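Local coordinates for protein esterase (uncultured bacterium pCosCE1, PDB 7ATL) that hydrolyses carboxylic esters as a family VIII carboxylesterase of beta-lactamase fold and also shows promiscuous acyltransferase activity, at residues I3-L8 / R37-N42; G14-A19 / L374-A379; G27-I32 / A41-Y46; A33-V38 / Q352-V357; M55-Q60 / D270-L275. All coordinates share one frame; numbering follows the deposited sequence. Where two conformers were deposited one is given.

Contact 1: I3-L8 / R37-N42; sequences IADQSL and RVIYAN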
# COMPACT_ATOMS: atom_id res chain seq x y z
N ILE A 3 -10.56 14.95 28.00
CA ILE A 3 -9.88 13.86 28.77
C ILE A 3 -9.85 12.59 27.91
O ILE A 3 -8.86 11.83 28.05
CB ILE A 3 -10.52 13.61 30.17
CG1 ILE A 3 -12.01 13.25 30.09
CG2 ILE A 3 -10.26 14.77 31.12
CD1 ILE A 3 -12.33 11.76 29.91
N ALA A 4 -10.87 12.33 27.07
CA ALA A 4 -10.97 11.11 26.22
C ALA A 4 -9.82 11.14 25.20
O ALA A 4 -9.17 10.10 25.02
CB ALA A 4 -12.32 10.98 25.54
N ASP A 5 -9.53 12.33 24.64
CA ASP A 5 -8.43 12.56 23.66
C ASP A 5 -7.05 12.35 24.32
O ASP A 5 -6.17 11.77 23.64
CB ASP A 5 -8.57 13.94 23.00
CG ASP A 5 -9.63 14.02 21.91
OD1 ASP A 5 -10.29 12.96 21.62
OD2 ASP A 5 -9.79 15.13 21.34
N GLN A 6 -6.84 12.79 25.56
CA GLN A 6 -5.52 12.59 26.26
C GLN A 6 -5.49 11.21 26.91
O GLN A 6 -4.40 10.73 27.23
CB GLN A 6 -5.23 13.71 27.27
CG GLN A 6 -6.26 13.81 28.37
CD GLN A 6 -5.93 14.92 29.34
OE1 GLN A 6 -5.84 14.71 30.55
NE2 GLN A 6 -5.74 16.11 28.80
N SER A 7 -6.65 10.59 27.10
CA SER A 7 -6.78 9.18 27.52
C SER A 7 -6.29 8.26 26.39
O SER A 7 -5.66 7.23 26.67
CB SER A 7 -8.21 8.91 27.86
OG SER A 7 -8.27 7.97 28.90
N LEU A 8 -6.60 8.64 25.15
CA LEU A 8 -6.20 7.94 23.90
C LEU A 8 -4.68 8.07 23.75
O LEU A 8 -3.99 7.03 23.62
CB LEU A 8 -6.95 8.60 22.74
CG LEU A 8 -6.59 8.10 21.34
CD1 LEU A 8 -7.47 6.93 20.95
CD2 LEU A 8 -6.74 9.23 20.34
N ARG A 37 -10.46 15.68 12.02
CA ARG A 37 -9.61 16.52 12.90
C ARG A 37 -8.56 15.59 13.50
O ARG A 37 -8.94 14.50 14.00
CB ARG A 37 -10.45 17.21 13.98
CG ARG A 37 -9.65 17.91 15.07
CD ARG A 37 -10.52 18.82 15.92
NE ARG A 37 -11.00 18.11 17.09
CZ ARG A 37 -10.26 17.82 18.14
NH1 ARG A 37 -9.00 18.21 18.19
NH2 ARG A 37 -10.75 17.13 19.15
N VAL A 38 -7.30 15.99 13.44
CA VAL A 38 -6.18 15.21 14.03
C VAL A 38 -6.38 15.25 15.56
O VAL A 38 -6.16 16.30 16.15
CB VAL A 38 -4.83 15.78 13.54
CG1 VAL A 38 -3.64 15.30 14.35
CG2 VAL A 38 -4.61 15.53 12.06
N ILE A 39 -6.83 14.16 16.17
CA ILE A 39 -6.97 14.05 17.65
C ILE A 39 -5.67 13.50 18.27
O ILE A 39 -5.49 13.69 19.47
CB ILE A 39 -8.19 13.19 18.03
CG1 ILE A 39 -8.04 11.73 17.59
CG2 ILE A 39 -9.48 13.79 17.49
CD1 ILE A 39 -8.96 10.76 18.28
N TYR A 40 -4.79 12.86 17.50
CA TYR A 40 -3.49 12.34 18.00
C TYR A 40 -2.45 12.34 16.86
O TYR A 40 -2.76 11.85 15.76
CB TYR A 40 -3.66 10.94 18.59
CG TYR A 40 -2.37 10.29 19.05
CD1 TYR A 40 -1.90 10.49 20.33
CD2 TYR A 40 -1.62 9.48 18.20
CE1 TYR A 40 -0.73 9.88 20.78
CE2 TYR A 40 -0.44 8.88 18.62
CZ TYR A 40 0.01 9.08 19.92
OH TYR A 40 1.16 8.51 20.37
N ALA A 41 -1.24 12.86 17.14
CA ALA A 41 -0.09 12.91 16.21
C ALA A 41 1.20 12.68 16.99
O ALA A 41 1.50 13.50 17.85
CB ALA A 41 -0.02 14.24 15.51
N ASN A 42 1.98 11.64 16.68
CA ASN A 42 3.20 11.36 17.49
C ASN A 42 4.28 10.64 16.68
O ASN A 42 4.00 9.57 16.14
CB ASN A 42 2.85 10.57 18.74
CG ASN A 42 3.95 10.68 19.77
OD1 ASN A 42 4.55 11.74 19.93
ND2 ASN A 42 4.24 9.57 20.43
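One ion pair and one small apolar patch join the first turns of helix 3-21 to the edge strand 37-44. At the outer end, NH2 of Arg-37 donates to OD2 of Asp-5 over 3.1 Å. The bond is bent, 138° at the hydrogen, although OD2 is met nearly along its C-O axis and lies close to the guanidinium plane; the two flat groups are turned 45° against each other, and the link is a single bond from NH2. Beneath it, CD2 of Leu-8 meets CD1 of Ile-39 at 3.4 Å, the two side chains crossing at about a right angle, and the same methyl touches CB of Tyr-40 at 3.9 Å. Both residues can offer themselves to the helix because Ile-39 and Tyr-40 form a classic beta bulge opposite Ile-32, where the strand of this beta-lactamase-like sheet turns a corner. In the next shell, Ile-39 carries CG1 in the crowded position between N and the carbonyl carbon (chi1 65°), while its CG2 lies 3.9 Å above the guanidinium plane of Arg-37, toward the rim. Arg-37 itself bends at chi3 to bring its tip to Asp-5, whose OD1 has a weak, long ion pair with Arg-34.

Contact 2: G14-A19 / L374-A379; sequences GVSQQA and LQIRDA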
# COMPACT_ATOMS: atom_id res chain seq x y z
N GLY A 14 1.67 4.55 24.97
CA GLY A 14 2.06 3.37 25.76
C GLY A 14 2.47 2.23 24.86
O GLY A 14 3.51 1.62 25.13
N VAL A 15 1.68 1.96 23.82
CA VAL A 15 1.90 0.83 22.87
C VAL A 15 3.19 1.07 22.08
O VAL A 15 3.92 0.10 21.87
CB VAL A 15 0.69 0.61 21.93
CG1 VAL A 15 1.02 -0.32 20.77
CG2 VAL A 15 -0.52 0.07 22.69
N SER A 16 3.46 2.32 21.69
CA SER A 16 4.65 2.71 20.90
C SER A 16 5.91 2.63 21.76
O SER A 16 6.92 2.05 21.29
CB SER A 16 4.47 4.08 20.32
OG SER A 16 3.40 4.11 19.39
N GLN A 17 5.86 3.17 22.98
CA GLN A 17 7.02 3.20 23.90
C GLN A 17 7.40 1.75 24.25
O GLN A 17 8.60 1.42 24.18
CB GLN A 17 6.75 4.04 25.16
CG GLN A 17 8.01 4.51 25.88
CD GLN A 17 9.06 5.00 24.91
OE1 GLN A 17 8.83 5.92 24.12
NE2 GLN A 17 10.21 4.33 24.92
N GLN A 18 6.42 0.92 24.58
CA GLN A 18 6.62 -0.52 24.88
C GLN A 18 7.33 -1.19 23.70
O GLN A 18 8.33 -1.91 23.94
CB GLN A 18 5.26 -1.15 25.19
CG GLN A 18 5.31 -2.66 25.39
CD GLN A 18 4.06 -3.15 26.09
OE1 GLN A 18 3.19 -3.79 25.50
NE2 GLN A 18 3.96 -2.81 27.36
N ALA A 19 6.84 -0.97 22.48
CA ALA A 19 7.31 -1.62 21.23
C ALA A 19 8.77 -1.23 20.97
O ALA A 19 9.55 -2.08 20.48
CB ALA A 19 6.42 -1.25 20.07
N LEU A 374 -1.88 -3.96 15.44
CA LEU A 374 -3.10 -4.44 16.14
C LEU A 374 -3.25 -3.76 17.50
O LEU A 374 -4.40 -3.41 17.88
CB LEU A 374 -3.04 -5.96 16.30
CG LEU A 374 -3.03 -6.77 15.00
CD1 LEU A 374 -3.43 -8.23 15.26
CD2 LEU A 374 -3.93 -6.13 13.94
N GLN A 375 -2.15 -3.59 18.23
CA GLN A 375 -2.16 -2.97 19.57
C GLN A 375 -2.45 -1.49 19.41
O GLN A 375 -3.10 -0.92 20.30
CB GLN A 375 -0.83 -3.13 20.30
CG GLN A 375 -0.52 -4.55 20.72
CD GLN A 375 0.97 -4.66 20.94
OE1 GLN A 375 1.77 -3.91 20.39
NE2 GLN A 375 1.36 -5.63 21.75
N ILE A 376 -1.96 -0.87 18.32
CA ILE A 376 -2.35 0.53 17.99
C ILE A 376 -3.86 0.55 17.75
O ILE A 376 -4.55 1.38 18.38
CB ILE A 376 -1.56 1.07 16.79
CG1 ILE A 376 -0.07 1.22 17.12
CG2 ILE A 376 -2.19 2.38 16.32
CD1 ILE A 376 0.25 2.42 17.99
N ARG A 377 -4.34 -0.36 16.90
CA ARG A 377 -5.77 -0.49 16.54
C ARG A 377 -6.57 -0.50 17.84
O ARG A 377 -7.45 0.37 18.03
CB ARG A 377 -5.98 -1.75 15.69
CG ARG A 377 -7.45 -2.08 15.44
CD ARG A 377 -7.71 -3.53 15.08
NE ARG A 377 -7.38 -4.45 16.15
CZ ARG A 377 -7.51 -5.78 16.09
NH1 ARG A 377 -7.97 -6.37 15.00
NH2 ARG A 377 -7.17 -6.51 17.14
N ASP A 378 -6.24 -1.43 18.72
CA ASP A 378 -6.86 -1.60 20.06
C ASP A 378 -6.77 -0.29 20.88
O ASP A 378 -7.79 0.12 21.47
CB ASP A 378 -6.23 -2.82 20.75
CG ASP A 378 -6.69 -4.12 20.13
OD1 ASP A 378 -7.36 -4.06 19.06
OD2 ASP A 378 -6.42 -5.17 20.72
N ALA A 379 -5.63 0.39 20.89
CA ALA A 379 -5.47 1.67 21.63
C ALA A 379 -6.45 2.71 21.08
O ALA A 379 -6.90 3.54 21.87
CB ALA A 379 -4.05 2.17 21.57
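Val-15 lays both of its methyls against Gln-375, CG1 coming within 3.4 Å of Gln-375 CB and CG2 lying 4.0 Å from that same carbon. With CG1 anti to the backbone N (chi1 167°), the fork of the valine points at the facing helix and spreads over the base of the glutamine, the two side chains crossing obliquely. CG1 also reaches inward to CD1 of Ile-376 at 4.0 Å, whereas CG2 meets CB of Ala-379 at 4.3 Å, one turn further along. Helices 3-21 and 372-381 are the N- and C-terminal helices of the chain, packed side by side on one face of the antiparallel sheet, as in the beta-lactamase fold; the two short segments run nearly antiparallel, at 157°, with axes 9.8 Å apart at closest approach. No hydrogen bond crosses between them, so their junction here is made by apolar contact. Ile-376 turns its CG1 branch anti to the carbonyl carbon (chi1 -67°), which carries CD1 to within 3.8 Å of OG of Ser-16. That hydroxyl is engaged elsewhere, hydrogen-bonded to the phenol of Tyr-372 and weakly to the carbonyl of Val-12. A polar atom also lies against the valine: the extended chain of Gln-375 puts OE1 3.7 Å from Val-15 CG1, and this oxygen accepts a weak hydrogen bond from Arg-24.

Contact 3: G27-I32 / A41-Y46; sequences GSVVLI and ANASGY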
# COMPACT_ATOMS: atom_id res chain seq x y z
N GLY A 27 11.36 3.07 15.18
CA GLY A 27 10.68 4.38 15.13
C GLY A 27 9.35 4.29 14.39
O GLY A 27 9.16 3.38 13.55
N SER A 28 8.41 5.17 14.72
CA SER A 28 7.07 5.24 14.08
C SER A 28 6.57 6.67 14.10
O SER A 28 7.03 7.46 14.95
CB SER A 28 6.06 4.30 14.71
OG SER A 28 5.59 4.82 15.94
N VAL A 29 5.72 6.99 13.13
CA VAL A 29 4.81 8.17 13.15
C VAL A 29 3.38 7.64 13.08
O VAL A 29 3.10 6.92 12.12
CB VAL A 29 5.14 9.11 11.99
CG1 VAL A 29 4.19 10.30 11.97
CG2 VAL A 29 6.59 9.55 12.05
N VAL A 30 2.56 7.93 14.08
CA VAL A 30 1.14 7.49 14.18
C VAL A 30 0.22 8.72 14.25
O VAL A 30 0.41 9.54 15.16
CB VAL A 30 0.92 6.58 15.40
CG1 VAL A 30 -0.55 6.29 15.61
CG2 VAL A 30 1.71 5.29 15.31
N LEU A 31 -0.74 8.82 13.34
CA LEU A 31 -1.74 9.92 13.24
C LEU A 31 -3.16 9.34 13.37
O LEU A 31 -3.47 8.28 12.76
CB LEU A 31 -1.57 10.63 11.89
CG LEU A 31 -0.18 11.19 11.57
CD1 LEU A 31 -0.21 11.99 10.26
CD2 LEU A 31 0.36 12.07 12.68
N ILE A 32 -4.02 9.99 14.16
CA ILE A 32 -5.45 9.60 14.29
C ILE A 32 -6.31 10.85 14.12
O ILE A 32 -6.04 11.86 14.80
CB ILE A 32 -5.73 8.89 15.63
CG1 ILE A 32 -4.83 7.68 15.82
CG2 ILE A 32 -7.21 8.54 15.74
CD1 ILE A 32 -4.52 7.39 17.26
N ALA A 41 -1.24 12.86 17.14
CA ALA A 41 -0.09 12.91 16.21
C ALA A 41 1.20 12.68 16.99
O ALA A 41 1.50 13.50 17.85
CB ALA A 41 -0.02 14.24 15.51
N ASN A 42 1.98 11.64 16.68
CA ASN A 42 3.20 11.36 17.49
C ASN A 42 4.28 10.64 16.68
O ASN A 42 4.00 9.57 16.14
CB ASN A 42 2.85 10.57 18.74
CG ASN A 42 3.95 10.68 19.77
OD1 ASN A 42 4.55 11.74 19.93
ND2 ASN A 42 4.24 9.57 20.43
N ALA A 43 5.49 11.20 16.68
CA ALA A 43 6.75 10.56 16.23
C ALA A 43 7.43 9.92 17.44
O ALA A 43 7.61 10.63 18.41
CB ALA A 43 7.64 11.61 15.61
N SER A 44 7.79 8.64 17.39
CA SER A 44 8.49 7.93 18.50
C SER A 44 9.80 7.33 17.98
O SER A 44 9.84 6.95 16.79
CB SER A 44 7.63 6.84 19.07
OG SER A 44 6.38 7.32 19.56
N GLY A 45 10.81 7.18 18.84
CA GLY A 45 12.05 6.46 18.52
C GLY A 45 12.85 7.18 17.44
O GLY A 45 12.68 8.40 17.27
N TYR A 46 13.65 6.42 16.68
CA TYR A 46 14.66 6.97 15.73
C TYR A 46 14.26 6.73 14.26
O TYR A 46 13.77 5.65 13.89
CB TYR A 46 16.04 6.37 16.04
CG TYR A 46 16.62 6.65 17.41
CD1 TYR A 46 17.00 7.93 17.79
CD2 TYR A 46 16.86 5.61 18.31
CE1 TYR A 46 17.56 8.18 19.04
CE2 TYR A 46 17.42 5.85 19.56
CZ TYR A 46 17.77 7.14 19.91
OH TYR A 46 18.34 7.37 21.12
O HOH W 1 4.75 7.02 17.41
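Four backbone hydrogen bonds tie strand 27-32 to strand 41-44, two around each hydrogen-bonded pair. In the pair of Ser-28 and Ser-44, the bond from Ser-44 N to Ser-28 O is short, 2.8 Å, and runs nearly along the C=O axis; the return bond from Ser-28 N to Ser-44 O is longer, 3.1 Å, with its donor above the carbonyl plane. Val-30 and Asn-42 exchange the other two bonds, each 3.0 Å long, and that from Val-30 N to Asn-42 O is the straighter, 168° against 146° at the hydrogen. CA-H...O contacts fill the intervening non-hydrogen-bonded pairs, as where Val-29 CA lies 3.4 Å from Asn-42 O.

Between the two segments, apolar side-chain contact falls on the face bearing Val-29, Leu-31, Ala-41 and Ala-43. There Leu-31, its CG anti to the carbonyl carbon (chi1 -56°), swings CD2 across to Ala-41 CB at 3.6 Å, and Ala-271 and Leu-275 of helix 271-283 pack on the same leucine.

The opposite face is polar at its Ser-28 end. One water is held there by the hydroxyls of both serines and donates to Asn-42 O at 2.9 Å; the hydroxyl of Ser-28 is also hydrogen-bonded to Tyr-372.

At this same end, Gly-27 CA makes CA-H...O contacts with Ser-44 O (3.2 Å) and Tyr-46 O, and Gly-45 has the positive phi that favours glycine. Together the strands make an antiparallel beta hairpin, with 37-44 as the outermost strand at one side of the seven-stranded sheet of this beta-lactamase-like fold.

Contact 4: A33-V38 / Q352-V357; sequences ARHGRV and QAAISV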
# COMPACT_ATOMS: atom_id res chain seq x y z
N ALA A 33 -7.31 10.76 13.23
CA ALA A 33 -8.35 11.78 12.99
C ALA A 33 -9.69 11.20 13.43
O ALA A 33 -9.89 9.98 13.28
CB ALA A 33 -8.36 12.16 11.53
N ARG A 34 -10.56 12.04 14.00
CA ARG A 34 -12.01 11.75 14.11
C ARG A 34 -12.77 12.88 13.43
O ARG A 34 -12.45 14.07 13.69
CB ARG A 34 -12.45 11.54 15.55
CG ARG A 34 -13.87 10.99 15.66
CD ARG A 34 -14.36 10.99 17.08
NE ARG A 34 -13.57 10.04 17.84
CZ ARG A 34 -12.73 10.34 18.83
NH1 ARG A 34 -12.55 11.60 19.23
NH2 ARG A 34 -12.06 9.37 19.44
N HIS A 35 -13.71 12.53 12.55
CA HIS A 35 -14.44 13.52 11.72
C HIS A 35 -13.45 14.51 11.08
O HIS A 35 -13.83 15.69 10.93
CB HIS A 35 -15.50 14.23 12.57
CG HIS A 35 -16.69 13.38 12.81
ND1 HIS A 35 -17.59 13.04 11.77
CD2 HIS A 35 -17.15 12.81 13.95
CE1 HIS A 35 -18.55 12.30 12.27
NE2 HIS A 35 -18.30 12.15 13.62
N GLY A 36 -12.24 14.06 10.71
CA GLY A 36 -11.30 14.84 9.88
C GLY A 36 -10.33 15.66 10.70
O GLY A 36 -9.50 16.31 10.11
N ARG A 37 -10.46 15.68 12.02
CA ARG A 37 -9.61 16.52 12.90
C ARG A 37 -8.56 15.59 13.50
O ARG A 37 -8.94 14.50 14.00
CB ARG A 37 -10.45 17.21 13.98
CG ARG A 37 -9.65 17.91 15.07
CD ARG A 37 -10.52 18.82 15.92
NE ARG A 37 -11.00 18.11 17.09
CZ ARG A 37 -10.26 17.82 18.14
NH1 ARG A 37 -9.00 18.21 18.19
NH2 ARG A 37 -10.75 17.13 19.15
N VAL A 38 -7.30 15.99 13.44
CA VAL A 38 -6.18 15.21 14.03
C VAL A 38 -6.38 15.25 15.56
O VAL A 38 -6.16 16.30 16.15
CB VAL A 38 -4.83 15.78 13.54
CG1 VAL A 38 -3.64 15.30 14.35
CG2 VAL A 38 -4.61 15.53 12.06
N GLN A 352 -18.13 3.98 10.13
CA GLN A 352 -19.15 4.10 11.20
C GLN A 352 -18.59 5.00 12.33
O GLN A 352 -19.37 5.84 12.84
CB GLN A 352 -19.65 2.71 11.62
CG GLN A 352 -20.78 2.16 10.74
CD GLN A 352 -20.91 0.65 10.68
OE1 GLN A 352 -20.72 -0.07 11.66
NE2 GLN A 352 -21.26 0.14 9.52
N ALA A 353 -17.31 4.86 12.69
CA ALA A 353 -16.74 5.62 13.83
C ALA A 353 -16.19 6.97 13.35
O ALA A 353 -15.76 7.73 14.19
CB ALA A 353 -15.70 4.79 14.54
N ALA A 354 -16.22 7.24 12.05
CA ALA A 354 -15.63 8.40 11.35
C ALA A 354 -14.14 8.59 11.68
O ALA A 354 -13.70 9.77 11.74
CB ALA A 354 -16.42 9.64 11.67
N ILE A 355 -13.37 7.52 11.86
CA ILE A 355 -11.94 7.64 12.27
C ILE A 355 -11.02 7.12 11.16
O ILE A 355 -11.39 6.19 10.44
CB ILE A 355 -11.64 6.96 13.63
CG1 ILE A 355 -11.80 5.45 13.56
CG2 ILE A 355 -12.46 7.55 14.78
CD1 ILE A 355 -10.74 4.75 14.34
N SER A 356 -9.85 7.76 11.01
CA SER A 356 -8.74 7.31 10.14
C SER A 356 -7.50 7.14 11.04
O SER A 356 -7.27 7.94 11.98
CB SER A 356 -8.49 8.27 9.00
OG SER A 356 -9.67 8.53 8.24
N VAL A 357 -6.74 6.08 10.78
CA VAL A 357 -5.50 5.73 11.51
C VAL A 357 -4.39 5.52 10.48
O VAL A 357 -4.62 4.81 9.53
CB VAL A 357 -5.72 4.48 12.38
CG1 VAL A 357 -4.43 3.95 13.00
CG2 VAL A 357 -6.76 4.78 13.44
O HOH W 2 -11.47 11.07 10.64
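Strands 27-34 and 355-361, neighbours in the antiparallel sheet of the beta-lactamase fold although more than 300 residues apart in sequence, meet here at the end where the first of them enters a type I' turn, Arg-34 to Arg-37. The buried part is the backbone pairing of Ala-33 with Ser-356. Ala-33 N donates to Ser-356 O at 3.1 Å in the carbonyl plane, while Ser-356 N approaches Ala-33 O from above the carbonyl plane of Ala-33. Behind this pair, on the same face as Ala-33, the hydroxyl of Ser-356 is hydrogen-bonded to Glu-279 of helix 271-283.

Toward solvent the strand pairing gives way to the exposed side chains of Arg-34 and His-35, laid over buried Ile-355 and Ala-354. Arg-34, extended as far as CD and bent at chi3 (-66°), runs alongside Ile-355, its CG 3.8 Å from Ile-355 CG2. The chain of 352-357 carries a G1 bulge at Ala-354 and Ile-355 facing Asp-350, and the carbonyl of Ala-354 takes a hydrogen bond from His-35 N at 2.9 Å. A water that accepts from Gly-36 N donates to that same oxygen, giving it two donors. Above them the imidazole of His-35 lies flat on the methyl of Ala-354, a CH-pi contact with CB 3.5 Å from the ring centroid and 14° off its normal.

Contact 5: M55-Q60 / D270-L275; sequences MVRETQ and DADDVL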
# COMPACT_ATOMS: atom_id res chain seq x y z
N MET A 55 13.12 10.24 15.27
CA MET A 55 11.94 10.25 14.36
C MET A 55 11.15 11.53 14.62
O MET A 55 10.95 11.85 15.81
CB MET A 55 11.04 9.03 14.60
CG MET A 55 9.92 8.88 13.55
SD MET A 55 10.47 8.32 11.91
CE MET A 55 10.64 6.57 12.27
N VAL A 56 10.78 12.25 13.57
CA VAL A 56 9.90 13.44 13.66
C VAL A 56 8.66 13.18 12.77
O VAL A 56 8.67 12.24 11.94
CB VAL A 56 10.65 14.74 13.27
CG1 VAL A 56 11.86 14.99 14.17
CG2 VAL A 56 11.05 14.79 11.81
N ARG A 57 7.62 14.01 12.94
CA ARG A 57 6.31 13.86 12.27
C ARG A 57 6.49 13.94 10.75
O ARG A 57 5.81 13.19 10.03
CB ARG A 57 5.36 14.94 12.79
CG ARG A 57 3.92 14.76 12.35
CD ARG A 57 3.06 15.94 12.74
NE ARG A 57 1.75 15.88 12.13
CZ ARG A 57 0.63 16.31 12.69
NH1 ARG A 57 0.64 16.84 13.90
NH2 ARG A 57 -0.52 16.20 12.04
N GLU A 58 7.41 14.81 10.30
CA GLU A 58 7.69 15.10 8.86
C GLU A 58 8.61 14.03 8.25
O GLU A 58 8.83 14.10 7.02
CB GLU A 58 8.36 16.47 8.66
CG GLU A 58 7.62 17.63 9.31
CD GLU A 58 7.86 17.80 10.81
OE1 GLU A 58 8.99 17.54 11.27
OE2 GLU A 58 6.89 18.18 11.51
N THR A 59 9.13 13.07 9.02
CA THR A 59 10.02 12.02 8.47
C THR A 59 9.32 11.30 7.31
O THR A 59 8.18 10.82 7.48
CB THR A 59 10.47 11.00 9.52
OG1 THR A 59 11.11 11.70 10.58
CG2 THR A 59 11.41 9.96 8.94
N GLN A 60 10.00 11.22 6.18
CA GLN A 60 9.49 10.52 4.97
C GLN A 60 9.81 9.03 5.08
O GLN A 60 10.86 8.65 5.68
CB GLN A 60 10.11 11.13 3.71
CG GLN A 60 9.21 11.02 2.50
CD GLN A 60 9.92 11.28 1.19
OE1 GLN A 60 11.12 11.00 1.04
NE2 GLN A 60 9.17 11.78 0.22
N ASP A 270 5.22 11.05 3.58
CA ASP A 270 5.08 11.26 5.04
C ASP A 270 3.69 10.82 5.47
O ASP A 270 2.83 10.63 4.61
CB ASP A 270 5.46 12.68 5.45
CG ASP A 270 4.54 13.75 4.93
OD1 ASP A 270 3.46 13.38 4.42
OD2 ASP A 270 4.91 14.96 5.04
N ALA A 271 3.51 10.65 6.77
CA ALA A 271 2.26 10.17 7.40
C ALA A 271 1.11 11.14 7.10
O ALA A 271 0.02 10.66 6.75
CB ALA A 271 2.52 9.98 8.88
N ASP A 272 1.33 12.45 7.18
CA ASP A 272 0.25 13.47 7.00
C ASP A 272 -0.30 13.41 5.59
O ASP A 272 -1.52 13.69 5.44
CB ASP A 272 0.70 14.89 7.32
CG ASP A 272 0.75 15.10 8.82
OD1 ASP A 272 -0.32 15.28 9.38
OD2 ASP A 272 1.83 14.95 9.42
N ASP A 273 0.53 13.11 4.59
CA ASP A 273 0.06 12.97 3.19
C ASP A 273 -0.82 11.72 3.15
O ASP A 273 -1.90 11.79 2.61
CB ASP A 273 1.20 12.99 2.16
CG ASP A 273 1.80 14.36 1.81
OD1 ASP A 273 1.18 15.41 2.12
OD2 ASP A 273 2.89 14.37 1.22
N VAL A 274 -0.44 10.65 3.84
CA VAL A 274 -1.25 9.39 3.84
C VAL A 274 -2.59 9.64 4.54
O VAL A 274 -3.60 9.07 4.10
CB VAL A 274 -0.46 8.24 4.51
CG1 VAL A 274 -1.29 6.97 4.67
CG2 VAL A 274 0.82 7.95 3.74
N LEU A 275 -2.61 10.47 5.58
CA LEU A 275 -3.85 10.75 6.34
C LEU A 275 -4.82 11.53 5.45
O LEU A 275 -6.02 11.25 5.53
CB LEU A 275 -3.53 11.53 7.61
CG LEU A 275 -4.76 11.87 8.46
CD1 LEU A 275 -5.58 10.62 8.76
CD2 LEU A 275 -4.36 12.55 9.75
O HOH W 3 5.76 10.87 8.61
O HOH W 4 3.93 14.04 8.03
O HOH W 5 7.56 15.29 5.10
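The N-terminus of helix 271-283, capped by Asp-270, faces a type I turn running from Val-56 to Thr-59 in the loop between strands 53-54 and 61-62 of this beta-lactamase-like fold. Asp-270 holds CG in the crowded position between N and the carbonyl carbon (chi1 66°), which lets OD1 accept from Asp-273 N at 2.9 Å; its OD2 is salt-bridged to Arg-205.

One turn residue reaches the helix directly. Arg-57, extended from CG to NE, grips Asp-272 side-on: NE donates to OD2 at 2.9 Å and NH2 to OD1 at 2.8 Å. Both bonds are nearly straight and both use syn lone pairs, with the guanidinium and carboxylate planes only 17° apart. Such a paired grip fixes the rotation of both groups and would favour the ionised carboxylate.

Waters bridge the backbones where the first helical N-H groups point at the turn. One donates to the carbonyls of Arg-57 and Thr-59 and accepts from Ala-271 N. A second donates to Arg-57 O and accepts from Asp-272 N over 3.2 Å. Its other proton goes to OD2 of Asp-272 at 2.7 Å, so this oxygen is held by the water as well as by Arg-57 NE.

All five contacts cluster toward the 37-44 edge of the sheet, contacts 1 and 2 on one face and contact 5 on the other, and their chemistry follows their place. Contacts 3 and 4 are backbone pairings that share strands 27-34 and 37-44 and set 27-34 between its two neighbours. Contacts 1 and 2 both use helix 3-21: its start meets the edge strand through an ion pair over a small apolar patch, whereas its later part meets the C-terminal helix through apolar methyls. Contact 5, nearest the centre of the chain, relies instead on charge and water at a helix start. It also adjoins the hairpin of contact 3, with Gly-45 O 2.8 Å from Met-55 N, and touches contact 4 through Leu-275 and Ser-356.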